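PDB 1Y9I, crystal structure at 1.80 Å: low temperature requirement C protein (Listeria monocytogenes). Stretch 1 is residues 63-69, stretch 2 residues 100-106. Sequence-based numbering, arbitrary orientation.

Stretch 1, residues 63-69: NAVLTGI
Stretch 2 (100-106) ILALSIV

Leu101 packs against backbone as well as side chain: its CD2 lies 3.5 Å from Ala64 O and 3.6 Å from Gly68 N, over the turn where Gly68 has no side chain. An ideal CB on Gly68 would point toward the other helix and come within 3.1 Å of Leu101 CD2, too tight for two carbons, so the bare backbone makes the pocket.

Both stretches are helical throughout, with phi near -60 to -75° and psi from about -25 to -50°. Their axes run nearly antiparallel, at 161° between N-to-C directions, and approach to 9.4 Å. Register is set by Ala64 and Leu101, whose CA atoms are 6.2 Å apart.

Three residues of the second helix converge on the small Ala64. Its CB points toward that helix and meets Leu101 CD1 at 3.7 Å, Ile105 CG1 at 3.7 Å and Ser104 OG at 3.8 Å. Leu101 takes chi1 t and chi2 p, which places one methyl by the Ala64 CB and the other by the Ala64-Gly68 backbone; Ile105, one turn further on, is m, t. Thr67 (chi1 m) adds a looser contact, its CB 4.5 Å from Leu101 CD2.

No hydrogen bond crosses the interface; apolar packing joins the helices, burying 223 Å² in total. The hydroxyls of Thr67 and Ser104 bond to backbone carbonyls of their own helices: Thr67 OG1, also bonded elsewhere in the structure, donates to Asn63 O at 2.8 Å, and Ser104 (chi1 p) donates from OG to Leu101 O at a very short 2.5 Å. Backbone bonds in the first stretch follow the i to i-4 pattern, including Gly68 N to Ala64 O at 2.9 Å. The second tightens locally, with Ser104 N to Leu101 O at 3.1 Å and Ile105 N to Ala102 O at 2.9 Å spanning three residues. The rule: alanine and glycine one turn apart let a leucine methyl reach backbone, while nearby hydroxyls bond within their own helices.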

ATOM      1  N   ASN A  63      10.458  13.612  -1.172  1.00 18.49           N
ATOM      2  CA  ASN A  63      11.138  12.748  -0.216  1.00 19.75           C
ATOM      3  C   ASN A  63      11.574  11.443  -0.864  1.00 19.89           C
ATOM      4  O   ASN A  63      12.679  10.961  -0.622  1.00 18.59           O
ATOM      5  CB  ASN A  63      10.230  12.451   0.988  1.00 21.20           C
ATOM      6  CG  ASN A  63      10.067  13.655   1.905  1.00 25.26           C
ATOM      7  OD1 ASN A  63      10.982  14.460   2.046  1.00 25.03           O
ATOM      8  ND2 ASN A  63       8.909  13.766   2.551  1.00 24.79           N
ATOM      9  N   ALA A  64      10.698  10.876  -1.693  1.00 18.07           N
ATOM     10  CA  ALA A  64      10.999   9.621  -2.371  1.00 18.18           C
ATOM     11  C   ALA A  64      12.085   9.809  -3.427  1.00 16.52           C
ATOM     12  O   ALA A  64      12.963   8.962  -3.567  1.00 17.62           O
ATOM     13  CB  ALA A  64       9.733   9.049  -3.010  1.00 14.80           C
ATOM     14  N   VAL A  65      12.027  10.916  -4.163  1.00 17.95           N
ATOM     15  CA  VAL A  65      13.029  11.196  -5.190  1.00 18.02           C
ATOM     16  C   VAL A  65      14.433  11.265  -4.570  1.00 17.87           C
ATOM     17  O   VAL A  65      15.373  10.643  -5.065  1.00 18.48           O
ATOM     18  CB  VAL A  65      12.727  12.525  -5.929  1.00 16.64           C
ATOM     19  CG1 VAL A  65      13.921  12.927  -6.793  1.00 20.02           C
ATOM     20  CG2 VAL A  65      11.480  12.374  -6.808  1.00 15.60           C
ATOM     21  N   LEU A  66      14.570  12.012  -3.481  1.00 19.34           N
ATOM     22  CA  LEU A  66      15.864  12.149  -2.817  1.00 21.40           C
ATOM     23  C   LEU A  66      16.368  10.845  -2.229  1.00 19.98           C
ATOM     24  O   LEU A  66      17.532  10.480  -2.404  1.00 21.21           O
ATOM     25  CB  LEU A  66      15.799  13.203  -1.702  1.00 23.00           C
ATOM     26  CG  LEU A  66      16.197  14.626  -2.106  1.00 28.40           C
ATOM     27  CD1 LEU A  66      15.316  15.096  -3.240  1.00 29.08           C
ATOM     28  CD2 LEU A  66      16.076  15.563  -0.909  1.00 27.88           C
ATOM     29  N   THR A  67      15.492  10.130  -1.535  1.00 18.53           N
ATOM     30  CA  THR A  67      15.903   8.882  -0.921  1.00 17.81           C
ATOM     31  C   THR A  67      16.343   7.857  -1.965  1.00 17.93           C
ATOM     32  O   THR A  67      17.395   7.241  -1.830  1.00 16.28           O
ATOM     33  CB  THR A  67      14.766   8.307  -0.044  1.00 17.98           C
ATOM     34  OG1 THR A  67      14.356   9.299   0.905  1.00 17.34           O
ATOM     35  CG2 THR A  67      15.233   7.072   0.708  1.00 18.31           C
ATOM     36  N   GLY A  68      15.545   7.695  -3.015  1.00 15.81           N
ATOM     37  CA  GLY A  68      15.874   6.735  -4.055  1.00 17.83           C
ATOM     38  C   GLY A  68      17.151   7.032  -4.826  1.00 18.63           C
ATOM     39  O   GLY A  68      18.003   6.151  -4.985  1.00 18.31           O
ATOM     40  N   ILE A  69      17.286   8.261  -5.320  1.00 18.54           N
ATOM     41  CA  ILE A  69      18.481   8.635  -6.075  1.00 18.89           C
ATOM     42  C   ILE A  69      19.720   8.517  -5.190  1.00 19.16           C
ATOM     43  O   ILE A  69      20.782   8.090  -5.645  1.00 20.13           O
ATOM     44  CB  ILE A  69      18.385  10.076  -6.613  1.00 18.56           C
ATOM     45  CG1 ILE A  69      17.242  10.179  -7.630  1.00 19.52           C
ATOM     46  CG2 ILE A  69      19.704  10.469  -7.280  1.00 19.92           C
ATOM     47  CD1 ILE A  69      17.074  11.567  -8.239  1.00 19.22           C
ATOM     48  N   ILE A 100       8.604  -0.318  -3.916  1.00 16.03           N
ATOM     49  CA  ILE A 100       7.843   0.128  -2.749  1.00 17.63           C
ATOM     50  C   ILE A 100       7.926   1.646  -2.610  1.00 18.24           C
ATOM     51  O   ILE A 100       6.915   2.328  -2.426  1.00 14.95           O
ATOM     52  CB  ILE A 100       8.398  -0.529  -1.451  1.00 19.10           C
ATOM     53  CG1 ILE A 100       7.957  -1.995  -1.378  1.00 22.66           C
ATOM     54  CG2 ILE A 100       7.951   0.240  -0.227  1.00 19.71           C
ATOM     55  CD1 ILE A 100       6.472  -2.186  -1.209  1.00 27.06           C
ATOM     56  N   LEU A 101       9.142   2.173  -2.696  1.00 17.63           N
ATOM     57  CA  LEU A 101       9.347   3.609  -2.578  1.00 21.10           C
ATOM     58  C   LEU A 101       8.582   4.360  -3.668  1.00 20.74           C
ATOM     59  O   LEU A 101       7.930   5.368  -3.397  1.00 23.10           O
ATOM     60  CB  LEU A 101      10.842   3.924  -2.677  1.00 22.09           C
ATOM     61  CG  LEU A 101      11.235   5.397  -2.649  1.00 24.83           C
ATOM     62  CD1 LEU A 101      10.851   6.018  -1.310  1.00 26.58           C
ATOM     63  CD2 LEU A 101      12.732   5.509  -2.894  1.00 23.53           C
ATOM     64  N   ALA A 102       8.658   3.858  -4.897  1.00 21.02           N
ATOM     65  CA  ALA A 102       7.983   4.487  -6.027  1.00 21.33           C
ATOM     66  C   ALA A 102       6.456   4.445  -5.914  1.00 20.56           C
ATOM     67  O   ALA A 102       5.762   5.345  -6.402  1.00 18.21           O
ATOM     68  CB  ALA A 102       8.428   3.834  -7.321  1.00 25.03           C
ATOM     69  N   LEU A 103       5.919   3.410  -5.277  1.00 21.36           N
ATOM     70  CA  LEU A 103       4.468   3.336  -5.141  1.00 20.64           C
ATOM     71  C   LEU A 103       3.970   4.508  -4.296  1.00 19.90           C
ATOM     72  O   LEU A 103       2.834   4.951  -4.453  1.00 19.62           O
ATOM     73  CB  LEU A 103       4.042   2.014  -4.502  1.00 23.61           C
ATOM     74  CG  LEU A 103       2.527   1.774  -4.520  1.00 25.96           C
ATOM     75  CD1 LEU A 103       2.093   1.483  -5.951  1.00 26.84           C
ATOM     76  CD2 LEU A 103       2.157   0.607  -3.611  1.00 27.32           C
ATOM     77  N   SER A 104       4.820   5.016  -3.407  1.00 20.09           N
ATOM     78  CA  SER A 104       4.431   6.140  -2.559  1.00 19.25           C
ATOM     79  C   SER A 104       4.239   7.399  -3.412  1.00 20.34           C
ATOM     80  O   SER A 104       3.491   8.309  -3.041  1.00 20.25           O
ATOM     81  CB  SER A 104       5.487   6.392  -1.473  1.00 22.85           C
ATOM     82  OG  SER A 104       6.660   6.982  -2.008  1.00 24.69           O
ATOM     83  N   ILE A 105       4.922   7.446  -4.553  1.00 16.24           N
ATOM     84  CA  ILE A 105       4.798   8.576  -5.466  1.00 17.35           C
ATOM     85  C   ILE A 105       3.463   8.418  -6.185  1.00 15.49           C
ATOM     86  O   ILE A 105       2.690   9.361  -6.304  1.00 16.46           O
ATOM     87  CB  ILE A 105       5.940   8.585  -6.506  1.00 16.27           C
ATOM     88  CG1 ILE A 105       7.266   8.908  -5.809  1.00 17.14           C
ATOM     89  CG2 ILE A 105       5.641   9.594  -7.612  1.00 14.75           C
ATOM     90  CD1 ILE A 105       8.482   8.825  -6.740  1.00 16.83           C
ATOM     91  N   VAL A 106       3.189   7.206  -6.651  1.00 16.10           N
ATOM     92  CA  VAL A 106       1.927   6.943  -7.339  1.00 16.50           C
ATOM     93  C   VAL A 106       0.736   7.271  -6.441  1.00 16.37           C
ATOM     94  O   VAL A 106      -0.244   7.896  -6.874  1.00 17.52           O
ATOM     95  CB  VAL A 106       1.812   5.458  -7.740  1.00 16.09           C
ATOM     96  CG1 VAL A 106       0.457   5.198  -8.398  1.00 19.13           C
ATOM     97  CG2 VAL A 106       2.939   5.084  -8.682  1.00 15.78           C
TER